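Local coordinates for protein acetyl xylan esterase (Geobacillus stearothermophilus, PDB 4JKO) that removes acetyl side groups from xylan and xylo-oligosaccharides as an octameric serine esterase of the GDSL family, at residues A[13-18]-A[60-65]; A[120-125]-A[162-167]; A[131-136]-A[156-161]. The protein carries 1 engineered substitution. All coordinates share one frame; numbering follows the deposited sequence. Where two conformers were deposited one is given.

Contact 1 of 3, residues A[13-18]-A[60-65]; sequences GDAITD and GISGNT. Engineered in segment 13-18: Ala15 (natural residue Ser). With PO4 (phosphate ion), chain H.
Asp18 reaches from helix 15-18 to the backbone of segment 60-65. Its CB and CG lie 3.6 and 3.5 Å from Gly60 O. With CG anti to the backbone N (chi1 -177°), the carboxylate passes Gly60 and ends beside Ser62. There OD2 accepts from Ser62 N at 3.0 Å on its anti lone pair, and Arg23 adds a salt bridge to the same oxygen. OD1 accepts from the backbone N of Arg21. With an alanine here, Ser62 N and Arg21 N would probably lose their acceptor and Arg23 its charge partner, and the turn could shift. Ile61 N donates to Gly13 O (2.9 Å). Ile61 to Asn64 form a type II beta turn that presents Gly63. Engineered Ala15 replaces the serine inferred to be the nucleophile. Beside it, phosphate O1 accepts from Ala15 N at 3.0 Å and from Gly63 N at 2.8 Å. Asn92 and His194 also bond the ion. This is consistent with an SGNH oxyanion hole using the inferred stabilisers Gly63 and Asn92. Asp14 caps helix 15-18 through Ile16 N. The contact joins the end of strand 8-13 to the loop between strand 55-58 and helix 66-78, with helix 91-99 packed against Asp14.

Contact 2 of 3, residues A[120-125]-A[162-167]; sequences LVLETK and AEETNS
Val121 and Thr165 make the close part of this contact. Val121 CG1 meets Thr165 CG2 at 3.6 Å, and the two side chains cross at about a right angle. Leu122 adds a second methyl, its CD2 lying 3.7 Å from Thr165 CG2. Thr165 OG1 stands between its backbone N and carbonyl carbon (chi1 63°). This leaves CG2 to meet both residues of helix 110-124, while OG1 bonds to Ile161 O, one turn back. Val121 also packs against Ile131 and Leu133 of strand 130-134.

The other side is looser and wetter. Lys125 bends over the C-terminal end of helix 146-164, and its NZ makes a weak hydrogen bond to Thr165 O at 3.1 Å. A water accepts from Lys125 NZ at 2.7 Å and weakly from Asn166 ND2. Leu122 CD1 only skirts the carboxylate of Glu164, whose OE2 is in a salt bridge with Arg118. Asn166 has positive phi and closes helix 146-164 with a Schellman motif, in which Ser167 N returns to Ala162 O at 2.7 Å. Two neighbouring helices packed over one side of a parallel sheet are typical of the three-layer alpha/beta/alpha SGNH hydrolase fold.

Contact 3 of 3, residues A[131-136]-A[156-161]; sequences IILMTP and RVVKQI
Val158 of helix 146-164 fits against the end of strand 130-134 and the two residues that follow it. Its CG1 lies 3.8 Å from Leu133 CB. Its CG2 lies 3.9 Å from Pro136 CD, and these two side chains slide past each other in opposite directions. Thr135 CG2 comes to 4.2 Å from Val158 CB, crossing at about a right angle. The valine's first torsion, with CG1 anti to the backbone N (chi1 175°), gives each methyl a different partner. One turn further along the helix, Ile161 CG2 meets Leu133 CD1 at 3.9 Å, again with the side chains crossed. All the touching residues are buried, and the touching side-chain atoms are carbons.

The axes of strand 131-134 and helix segment 156-161 approach to 8.6 Å and run nearly antiparallel, at 161°. They belong to the first two elements of a beta-alpha-beta unit, in which helix 146-164 leads back to strand 168-170, parallel to strand 130-134.

Further out, strand 130-134 is held in the sheet on both edges. Leu133 makes backbone hydrogen bonds with Leu168 and Val170, and Ile132 and Met134 bond to strand 84-88. Tyr113 of helix 110-124 packs against both Val158 and Pro136. Beyond the strand end, Thr135 O accepts from Thr172 OG1, and the Thr135 side chain touches Phe169 and Asp171.

Overall arrangement
From the N terminus, strand 8-13 leads into contact 1, which closes when the chain returns through strand 55-58 to residues 60-65. The chain then passes helix 66-78, strand 84-88 and helix 91-99 before contact 2 opens on helix 110-124. Strand 130-134 follows, and contact 3 closes at residues 156-161, nested inside the loop that contact 2 closes at 162-167. Both use helix 146-164 and touch where Ala162 CB meets Leu133 CD1. Contact 1 comes earlier in series, its centre about 16 Å from that of contact 3. It joins the end of strand 8-13 and helix 15-18 to the loop before helix 66-78, at the inferred active site, while the others tie helices to the sheet and each other.

Contact 1 of 3, residues A[13-18]-A[60-65]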
ATOM      1  N   GLY A  13      30.792   5.633   2.548  1.00 23.07           N
ATOM      2  CA  GLY A  13      30.911   4.240   2.244  1.00 22.27           C
ATOM      3  C   GLY A  13      29.703   3.781   1.393  1.00 20.81           C
ATOM      4  O   GLY A  13      29.005   4.602   0.768  1.00 21.84           O
ATOM      5  N   ASP A  14      29.477   2.495   1.502  1.00 20.48           N
ATOM      6  CA  ASP A  14      28.510   1.714   0.713  1.00 21.97           C
ATOM      7  C   ASP A  14      27.345   1.338   1.658  1.00 20.28           C
ATOM      8  O   ASP A  14      27.162   2.007   2.672  1.00 23.02           O
ATOM      9  CB  ASP A  14      29.181   0.507   0.063  1.00 22.20           C
ATOM     10  CG  ASP A  14      29.887  -0.396   1.099  1.00 26.28           C
ATOM     11  OD1 ASP A  14      29.377  -0.521   2.272  1.00 25.88           O
ATOM     12  OD2 ASP A  14      30.968  -0.959   0.779  1.00 25.92           O
ATOM     13  N   ALA A  15      26.598   0.264   1.375  1.00 22.88           N
ATOM     14  CA  ALA A  15      25.427  -0.087   2.192  1.00 21.28           C
ATOM     15  C   ALA A  15      25.795  -0.266   3.674  1.00 21.83           C
ATOM     16  O   ALA A  15      24.982  -0.081   4.588  1.00 20.53           O
ATOM     17  CB  ALA A  15      24.795  -1.364   1.715  1.00 21.47           C
ATOM     18  N   ILE A  16      26.980  -0.777   3.908  1.00 23.19           N
ATOM     19  CA  ILE A  16      27.379  -1.087   5.288  1.00 23.65           C
ATOM     20  C   ILE A  16      27.399   0.201   6.109  1.00 25.06           C
ATOM     21  O   ILE A  16      26.996   0.215   7.284  1.00 23.45           O
ATOM     22  CB  ILE A  16      28.717  -1.875   5.364  1.00 22.64           C
ATOM     23  CG1 ILE A  16      28.708  -3.118   4.484  1.00 25.32           C
ATOM     24  CG2 ILE A  16      29.062  -2.139   6.811  1.00 25.08           C
ATOM     25  CD1 ILE A  16      27.571  -4.097   4.799  1.00 25.09           C
ATOM     26  N   THR A  17      27.784   1.313   5.482  1.00 22.93           N
ATOM     27  CA  THR A  17      27.703   2.616   6.108  1.00 20.90           C
ATOM     28  C   THR A  17      26.297   3.263   6.028  1.00 20.87           C
ATOM     29  O   THR A  17      25.805   3.756   7.002  1.00 20.01           O
ATOM     30  CB  THR A  17      28.809   3.566   5.469  1.00 22.37           C
ATOM     31  OG1 THR A  17      30.094   3.000   5.728  1.00 22.62           O
ATOM     32  CG2 THR A  17      28.719   4.905   6.052  1.00 23.61           C
ATOM     33  N   ASP A  18      25.648   3.210   4.862  1.00 20.63           N
ATOM     34  CA  ASP A  18      24.322   3.778   4.640  1.00 22.75           C
ATOM     35  C   ASP A  18      23.316   3.258   5.695  1.00 25.03           C
ATOM     36  O   ASP A  18      22.756   4.057   6.469  1.00 22.99           O
ATOM     37  CB  ASP A  18      23.920   3.330   3.226  1.00 22.15           C
ATOM     38  CG  ASP A  18      22.616   3.859   2.772  1.00 24.97           C
ATOM     39  OD1 ASP A  18      21.763   4.245   3.633  1.00 26.92           O
ATOM     40  OD2 ASP A  18      22.438   3.789   1.518  1.00 25.29           O
ATOM     41  N   GLY A  60      26.836   7.439   3.505  1.00 22.95           N
ATOM     42  CA  GLY A  60      26.902   6.156   2.873  1.00 22.26           C
ATOM     43  C   GLY A  60      25.826   5.987   1.794  1.00 23.11           C
ATOM     44  O   GLY A  60      24.768   6.540   1.900  1.00 25.97           O
ATOM     45  N   ILE A  61      26.165   5.263   0.719  1.00 24.75           N
ATOM     46  CA  ILE A  61      25.195   4.936  -0.330  0.50 24.37           C
ATOM     47  C   ILE A  61      25.371   3.505  -0.752  1.00 23.44           C
ATOM     48  O   ILE A  61      26.450   3.096  -1.256  1.00 22.11           O
ATOM     49  CB  ILE A  61      25.299   5.840  -1.565  0.50 24.44           C
ATOM     50  CG1 ILE A  61      25.017   7.288  -1.210  0.50 23.34           C
ATOM     51  CG2 ILE A  61      24.344   5.382  -2.666  0.50 23.47           C
ATOM     52  CD1 ILE A  61      24.686   8.131  -2.434  0.50 24.15           C
ATOM     53  N   SER A  62      24.314   2.725  -0.520  1.00 25.49           N
ATOM     54  CA  SER A  62      24.255   1.365  -0.941  1.00 25.04           C
ATOM     55  C   SER A  62      24.662   1.190  -2.408  1.00 23.19           C
ATOM     56  O   SER A  62      24.227   1.929  -3.235  1.00 21.21           O
ATOM     57  CB  SER A  62      22.768   0.845  -0.855  1.00 26.07           C
ATOM     58  OG  SER A  62      22.583   0.702   0.510  1.00 38.52           O
ATOM     59  N   GLY A  63      25.493   0.196  -2.692  1.00 22.85           N
ATOM     60  CA  GLY A  63      25.943  -0.062  -4.026  1.00 23.38           C
ATOM     61  C   GLY A  63      27.250   0.602  -4.428  1.00 22.09           C
ATOM     62  O   GLY A  63      27.912   0.120  -5.349  1.00 24.74           O
ATOM     63  N   ASN A  64      27.702   1.589  -3.672  1.00 25.37           N
ATOM     64  CA  ASN A  64      28.858   2.308  -4.142  1.00 24.09           C
ATOM     65  C   ASN A  64      30.169   1.544  -4.141  1.00 24.15           C
ATOM     66  O   ASN A  64      30.500   0.795  -3.195  1.00 22.63           O
ATOM     67  CB  ASN A  64      29.102   3.522  -3.287  1.00 24.32           C
ATOM     68  CG  ASN A  64      28.279   4.732  -3.697  1.00 26.35           C
ATOM     69  OD1 ASN A  64      27.250   4.695  -4.443  1.00 28.75           O
ATOM     70  ND2 ASN A  64      28.725   5.829  -3.204  1.00 23.22           N
ATOM     71  N   THR A  65      30.966   1.845  -5.152  1.00 24.76           N
ATOM     72  CA  THR A  65      32.382   1.563  -5.176  1.00 23.30           C
ATOM     73  C   THR A  65      33.165   2.856  -4.935  1.00 22.39           C
ATOM     74  O   THR A  65      32.619   3.966  -4.767  1.00 21.46           O
ATOM     75  CB  THR A  65      32.805   0.980  -6.540  1.00 23.68           C
ATOM     76  OG1 THR A  65      32.679   2.042  -7.510  1.00 21.79           O
ATOM     77  CG2 THR A  65      31.956  -0.300  -6.999  1.00 25.50           C
TER
HETATM   78  P   PO4 H 306      25.963  -3.069  -1.169  1.00 29.36           P
HETATM   79  O1  PO4 H 306      26.522  -1.675  -0.903  1.00 25.10           O
HETATM   80  O2  PO4 H 306      24.736  -3.404  -0.372  1.00 27.71           O
HETATM   81  O3  PO4 H 306      26.956  -4.170  -0.986  1.00 27.26           O
HETATM   82  O4  PO4 H 306      25.560  -3.022  -2.636  1.00 26.44           O
HETATM   83  O   HOH W   1      32.344  -0.803  -1.545  1.00 22.66           O

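Contact 2 of 3, residues A[120-125]-A[162-167]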
ATOM      1  N   LEU A 120      41.510  10.572  -3.353  1.00 27.95           N
ATOM      2  CA  LEU A 120      40.490  11.187  -2.441  1.00 28.08           C
ATOM      3  C   LEU A 120      41.111  11.528  -1.073  1.00 23.73           C
ATOM      4  O   LEU A 120      40.888  12.593  -0.553  1.00 27.64           O
ATOM      5  CB  LEU A 120      39.300  10.233  -2.257  1.00 29.66           C
ATOM      6  CG  LEU A 120      38.524   9.896  -3.544  1.00 29.87           C
ATOM      7  CD1 LEU A 120      37.403   8.891  -3.282  1.00 28.47           C
ATOM      8  CD2 LEU A 120      37.987  11.196  -4.102  1.00 32.13           C
ATOM      9  N   VAL A 121      41.992  10.680  -0.571  1.00 25.07           N
ATOM     10  CA  VAL A 121      42.560  10.892   0.727  1.00 26.24           C
ATOM     11  C   VAL A 121      43.519  12.088   0.672  1.00 27.87           C
ATOM     12  O   VAL A 121      43.473  12.973   1.519  1.00 26.95           O
ATOM     13  CB  VAL A 121      43.278   9.653   1.209  1.00 27.35           C
ATOM     14  CG1 VAL A 121      44.005   9.938   2.526  1.00 29.02           C
ATOM     15  CG2 VAL A 121      42.253   8.569   1.467  1.00 26.51           C
ATOM     16  N   LEU A 122      44.374  12.100  -0.352  1.00 31.75           N
ATOM     17  CA  LEU A 122      45.286  13.222  -0.574  1.00 32.34           C
ATOM     18  C   LEU A 122      44.588  14.526  -0.780  1.00 31.70           C
ATOM     19  O   LEU A 122      45.033  15.537  -0.301  1.00 36.18           O
ATOM     20  CB  LEU A 122      46.258  12.963  -1.746  1.00 31.73           C
ATOM     21  CG  LEU A 122      47.257  11.866  -1.548  1.00 31.07           C
ATOM     22  CD1 LEU A 122      48.075  11.792  -2.814  1.00 33.65           C
ATOM     23  CD2 LEU A 122      48.164  12.168  -0.409  1.00 35.14           C
ATOM     24  N   GLU A 123      43.505  14.547  -1.486  1.00 31.02           N
ATOM     25  CA  GLU A 123      42.809  15.797  -1.641  1.00 34.06           C
ATOM     26  C   GLU A 123      42.101  16.277  -0.347  1.00 36.02           C
ATOM     27  O   GLU A 123      41.932  17.514  -0.129  1.00 30.32           O
ATOM     28  CB  GLU A 123      41.757  15.651  -2.685  1.00 32.68           C
ATOM     29  CG  GLU A 123      40.771  16.794  -2.834  1.00 42.01           C
ATOM     30  CD  GLU A 123      39.555  16.401  -3.672  1.00 51.41           C
ATOM     31  OE1 GLU A 123      39.586  15.284  -4.265  1.00 55.63           O
ATOM     32  OE2 GLU A 123      38.597  17.216  -3.763  1.00 52.79           O
ATOM     33  N   THR A 124      41.652  15.311   0.454  1.00 29.87           N
ATOM     34  CA  THR A 124      40.849  15.606   1.647  1.00 32.37           C
ATOM     35  C   THR A 124      41.762  15.972   2.888  1.00 32.32           C
ATOM     36  O   THR A 124      41.402  16.809   3.684  1.00 33.22           O
ATOM     37  CB  THR A 124      39.942  14.394   1.965  1.00 29.41           C
ATOM     38  OG1 THR A 124      39.179  14.039   0.777  1.00 30.08           O
ATOM     39  CG2 THR A 124      38.982  14.738   3.130  1.00 33.46           C
ATOM     40  N   LYS A 125      42.911  15.336   3.009  1.00 32.14           N
ATOM     41  CA  LYS A 125      43.801  15.469   4.141  1.00 37.26           C
ATOM     42  C   LYS A 125      44.069  16.951   4.511  1.00 37.96           C
ATOM     43  O   LYS A 125      43.877  17.330   5.648  1.00 39.06           O
ATOM     44  CB  LYS A 125      45.081  14.720   3.879  1.00 39.18           C
ATOM     45  CG  LYS A 125      46.114  14.675   5.020  1.00 41.11           C
ATOM     46  CD  LYS A 125      47.494  14.610   4.352  1.00 48.89           C
ATOM     47  CE  LYS A 125      48.660  13.964   5.117  1.00 52.73           C
ATOM     48  NZ  LYS A 125      48.693  13.937   6.589  1.00 54.35           N
ATOM     49  N   ALA A 162      46.778   4.517   4.222  1.00 39.01           N
ATOM     50  CA  ALA A 162      46.699   5.247   5.513  1.00 37.41           C
ATOM     51  C   ALA A 162      48.096   5.529   6.068  1.00 41.14           C
ATOM     52  O   ALA A 162      48.241   6.454   6.868  1.00 41.10           O
ATOM     53  CB  ALA A 162      45.871   4.553   6.584  1.00 37.88           C
ATOM     54  N   GLU A 163      49.066   4.683   5.711  1.00 45.33           N
ATOM     55  CA  GLU A 163      50.466   4.986   6.069  1.00 50.80           C
ATOM     56  C   GLU A 163      51.127   6.003   5.088  1.00 42.84           C
ATOM     57  O   GLU A 163      51.660   6.958   5.498  1.00 40.64           O
ATOM     58  CB  GLU A 163      51.256   3.714   6.308  1.00 49.86           C
ATOM     59  CG  GLU A 163      51.345   3.334   7.808  1.00 47.14           C
ATOM     60  CD  GLU A 163      51.525   1.832   7.943  1.00 44.24           C
ATOM     61  OE1 GLU A 163      51.017   1.116   8.821  1.00 40.35           O
ATOM     62  OE2 GLU A 163      52.159   1.296   7.061  1.00 59.24           O
ATOM     63  N   GLU A 164      50.979   5.882   3.758  1.00 52.61           N
ATOM     64  CA  GLU A 164      51.523   6.926   2.865  1.00 45.03           C
ATOM     65  C   GLU A 164      50.978   8.274   3.291  1.00 48.89           C
ATOM     66  O   GLU A 164      51.716   9.236   3.251  1.00 48.81           O
ATOM     67  CB  GLU A 164      51.282   6.635   1.320  1.00 39.99           C
ATOM     68  CG  GLU A 164      51.417   7.830   0.373  1.00 37.75           C
ATOM     69  CD  GLU A 164      50.729   7.585  -1.044  1.00 39.37           C
ATOM     70  OE1 GLU A 164      50.254   6.460  -1.347  1.00 34.07           O
ATOM     71  OE2 GLU A 164      50.648   8.539  -1.829  1.00 38.20           O
ATOM     72  N   THR A 165      49.696   8.362   3.705  1.00 48.57           N
ATOM     73  CA  THR A 165      49.057   9.644   4.120  1.00 47.45           C
ATOM     74  C   THR A 165      48.920   9.943   5.579  1.00 35.93           C
ATOM     75  O   THR A 165      48.278  10.888   5.950  1.00 42.87           O
ATOM     76  CB  THR A 165      47.608   9.698   3.710  1.00 48.73           C
ATOM     77  OG1 THR A 165      46.911   8.622   4.423  1.00 44.56           O
ATOM     78  CG2 THR A 165      47.531   9.608   2.165  1.00 48.66           C
ATOM     79  N   ASN A 166      49.386   9.090   6.428  1.00 46.96           N
ATOM     80  CA  ASN A 166      49.155   9.358   7.863  1.00 42.99           C
ATOM     81  C   ASN A 166      47.708   9.295   8.476  1.00 51.43           C
ATOM     82  O   ASN A 166      47.402   9.985   9.436  1.00 42.19           O
ATOM     83  CB  ASN A 166      49.657  10.706   8.200  1.00 50.22           C
ATOM     84  CG  ASN A 166      49.901  10.836   9.687  1.00 57.40           C
ATOM     85  OD1 ASN A 166      50.285   9.878  10.343  1.00 63.54           O
ATOM     86  ND2 ASN A 166      49.609  11.997  10.227  1.00 68.24           N
ATOM     87  N   SER A 167      46.812   8.467   7.963  1.00 51.97           N
ATOM     88  CA  SER A 167      45.451   8.511   8.510  1.00 45.07           C
ATOM     89  C   SER A 167      45.303   7.465   9.650  1.00 36.95           C
ATOM     90  O   SER A 167      46.031   6.514   9.693  1.00 39.51           O
ATOM     91  CB  SER A 167      44.478   8.232   7.384  1.00 48.11           C
ATOM     92  OG  SER A 167      44.662   9.099   6.263  1.00 43.08           O
TER
HETATM   93  O   HOH W   2      50.449  14.475   8.618  1.00 53.72           O

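Contact 3 of 3, residues A[131-136]-A[156-161]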
ATOM      1  N   ILE A 131      41.349  11.973   9.119  1.00 28.94           N
ATOM      2  CA  ILE A 131      40.782  10.962   8.225  1.00 34.73           C
ATOM      3  C   ILE A 131      40.931   9.623   8.914  1.00 33.25           C
ATOM      4  O   ILE A 131      41.980   9.356   9.481  1.00 36.77           O
ATOM      5  CB  ILE A 131      41.513  10.919   6.867  1.00 31.47           C
ATOM      6  CG1 ILE A 131      41.058  12.147   6.065  1.00 33.48           C
ATOM      7  CG2 ILE A 131      41.132   9.682   6.075  1.00 36.34           C
ATOM      8  CD1 ILE A 131      41.930  12.477   4.873  1.00 32.39           C
ATOM      9  N   ILE A 132      39.838   8.823   8.886  1.00 29.47           N
ATOM     10  CA  ILE A 132      39.839   7.455   9.337  1.00 29.57           C
ATOM     11  C   ILE A 132      39.597   6.523   8.176  1.00 30.06           C
ATOM     12  O   ILE A 132      38.563   6.597   7.554  1.00 28.10           O
ATOM     13  CB  ILE A 132      38.753   7.186  10.428  1.00 28.61           C
ATOM     14  CG1 ILE A 132      38.952   8.120  11.617  1.00 31.04           C
ATOM     15  CG2 ILE A 132      38.935   5.756  10.894  1.00 29.79           C
ATOM     16  CD1 ILE A 132      37.783   8.953  11.979  1.00 32.70           C
ATOM     17  N   LEU A 133      40.520   5.621   7.904  1.00 26.61           N
ATOM     18  CA  LEU A 133      40.363   4.721   6.826  1.00 27.86           C
ATOM     19  C   LEU A 133      40.075   3.354   7.393  1.00 28.33           C
ATOM     20  O   LEU A 133      40.844   2.829   8.196  1.00 30.01           O
ATOM     21  CB  LEU A 133      41.652   4.685   5.997  1.00 26.66           C
ATOM     22  CG  LEU A 133      41.810   5.860   5.042  1.00 27.32           C
ATOM     23  CD1 LEU A 133      43.199   5.724   4.436  1.00 33.68           C
ATOM     24  CD2 LEU A 133      40.812   5.807   3.938  1.00 32.25           C
ATOM     25  N   MET A 134      38.908   2.824   7.044  1.00 24.73           N
ATOM     26  CA  MET A 134      38.472   1.495   7.451  1.00 23.77           C
ATOM     27  C   MET A 134      38.604   0.608   6.249  1.00 24.81           C
ATOM     28  O   MET A 134      38.143   0.960   5.199  1.00 23.92           O
ATOM     29  CB  MET A 134      36.960   1.492   7.888  1.00 25.04           C
ATOM     30  CG  MET A 134      36.601   2.479   8.965  1.00 28.39           C
ATOM     31  SD  MET A 134      34.823   2.617   9.500  1.00 28.55           S
ATOM     32  CE  MET A 134      34.749   0.957  10.118  1.00 30.91           C
ATOM     33  N   THR A 135      39.160  -0.552   6.451  1.00 22.06           N
ATOM     34  CA  THR A 135      39.250  -1.555   5.439  1.00 25.46           C
ATOM     35  C   THR A 135      37.880  -2.064   5.120  1.00 26.57           C
ATOM     36  O   THR A 135      36.955  -1.929   5.931  1.00 22.97           O
ATOM     37  CB  THR A 135      40.085  -2.740   5.837  1.00 24.30           C
ATOM     38  OG1 THR A 135      39.520  -3.512   6.943  1.00 23.68           O
ATOM     39  CG2 THR A 135      41.486  -2.266   6.207  1.00 31.29           C
ATOM     40  N   PRO A 136      37.721  -2.476   3.871  1.00 22.77           N
ATOM     41  CA  PRO A 136      36.589  -3.333   3.573  1.00 22.46           C
ATOM     42  C   PRO A 136      36.760  -4.670   4.273  1.00 25.05           C
ATOM     43  O   PRO A 136      37.810  -4.948   4.884  1.00 26.57           O
ATOM     44  CB  PRO A 136      36.644  -3.429   2.060  1.00 23.00           C
ATOM     45  CG  PRO A 136      38.117  -3.408   1.771  1.00 22.38           C
ATOM     46  CD  PRO A 136      38.577  -2.265   2.672  1.00 21.81           C
ATOM     47  N   ARG A 156      45.037  -4.293   2.277  1.00 25.28           N
ATOM     48  CA  ARG A 156      46.446  -3.926   2.301  1.00 26.53           C
ATOM     49  C   ARG A 156      46.705  -2.617   1.641  1.00 29.71           C
ATOM     50  O   ARG A 156      47.544  -1.842   2.087  1.00 24.51           O
ATOM     51  CB  ARG A 156      47.306  -4.993   1.698  1.00 28.76           C
ATOM     52  CG  ARG A 156      47.348  -6.252   2.489  1.00 27.33           C
ATOM     53  CD  ARG A 156      48.505  -7.171   2.091  1.00 28.51           C
ATOM     54  NE  ARG A 156      48.434  -7.672   0.678  1.00 27.35           N
ATOM     55  CZ  ARG A 156      47.790  -8.780   0.311  1.00 25.85           C
ATOM     56  NH1 ARG A 156      47.053  -9.510   1.195  1.00 25.51           N
ATOM     57  NH2 ARG A 156      47.827  -9.178  -0.982  1.00 23.99           N
ATOM     58  N   VAL A 157      45.966  -2.350   0.568  1.00 29.68           N
ATOM     59  CA  VAL A 157      46.055  -1.032  -0.075  1.00 28.67           C
ATOM     60  C   VAL A 157      45.538   0.052   0.772  1.00 27.60           C
ATOM     61  O   VAL A 157      46.124   1.141   0.843  1.00 28.83           O
ATOM     62  CB  VAL A 157      45.373  -1.054  -1.513  1.00 33.34           C
ATOM     63  CG1 VAL A 157      45.056   0.310  -1.982  1.00 33.44           C
ATOM     64  CG2 VAL A 157      46.261  -1.803  -2.492  1.00 33.80           C
ATOM     65  N   VAL A 158      44.418  -0.184   1.485  1.00 26.68           N
ATOM     66  CA  VAL A 158      43.956   0.838   2.416  1.00 23.22           C
ATOM     67  C   VAL A 158      44.971   1.095   3.445  1.00 23.65           C
ATOM     68  O   VAL A 158      45.170   2.256   3.820  1.00 27.17           O
ATOM     69  CB  VAL A 158      42.684   0.383   3.181  1.00 23.65           C
ATOM     70  CG1 VAL A 158      42.291   1.399   4.210  1.00 24.60           C
ATOM     71  CG2 VAL A 158      41.552   0.172   2.165  1.00 24.97           C
ATOM     72  N   LYS A 159      45.558   0.037   3.979  1.00 26.48           N
ATOM     73  CA  LYS A 159      46.585   0.231   5.015  1.00 29.02           C
ATOM     74  C   LYS A 159      47.789   1.023   4.425  1.00 32.56           C
ATOM     75  O   LYS A 159      48.271   1.857   5.053  1.00 34.96           O
ATOM     76  CB  LYS A 159      47.108  -1.087   5.468  1.00 32.21           C
ATOM     77  CG  LYS A 159      47.984  -0.889   6.709  1.00 37.27           C
ATOM     78  CD  LYS A 159      48.305  -2.187   7.357  1.00 39.99           C
ATOM     79  CE  LYS A 159      49.036  -1.907   8.664  1.00 45.11           C
ATOM     80  NZ  LYS A 159      49.859  -3.102   8.889  1.00 40.70           N
ATOM     81  N   GLN A 160      48.250   0.746   3.227  1.00 41.35           N
ATOM     82  CA  GLN A 160      49.368   1.611   2.773  1.00 44.17           C
ATOM     83  C   GLN A 160      48.926   3.022   2.542  1.00 48.09           C
ATOM     84  O   GLN A 160      49.588   3.914   3.047  1.00 52.98           O
ATOM     85  CB  GLN A 160      50.098   1.127   1.573  1.00 47.60           C
ATOM     86  CG  GLN A 160      51.065   2.243   1.038  1.00 55.66           C
ATOM     87  CD  GLN A 160      52.239   2.708   1.987  1.00 36.49           C
ATOM     88  OE1 GLN A 160      52.846   3.713   1.769  1.00 42.55           O
ATOM     89  NE2 GLN A 160      52.510   1.951   3.018  1.00 34.68           N
ATOM     90  N   ILE A 161      47.766   3.241   1.896  1.00 40.44           N
ATOM     91  CA  ILE A 161      47.290   4.601   1.790  1.00 37.25           C
ATOM     92  C   ILE A 161      47.256   5.214   3.153  1.00 39.29           C
ATOM     93  O   ILE A 161      47.675   6.377   3.287  1.00 41.31           O
ATOM     94  CB  ILE A 161      45.923   4.751   1.105  1.00 32.53           C
ATOM     95  CG1 ILE A 161      46.055   4.321  -0.342  1.00 34.65           C
ATOM     96  CG2 ILE A 161      45.398   6.177   1.265  1.00 36.76           C
ATOM     97  CD1 ILE A 161      44.769   4.076  -1.051  1.00 34.97           C
TER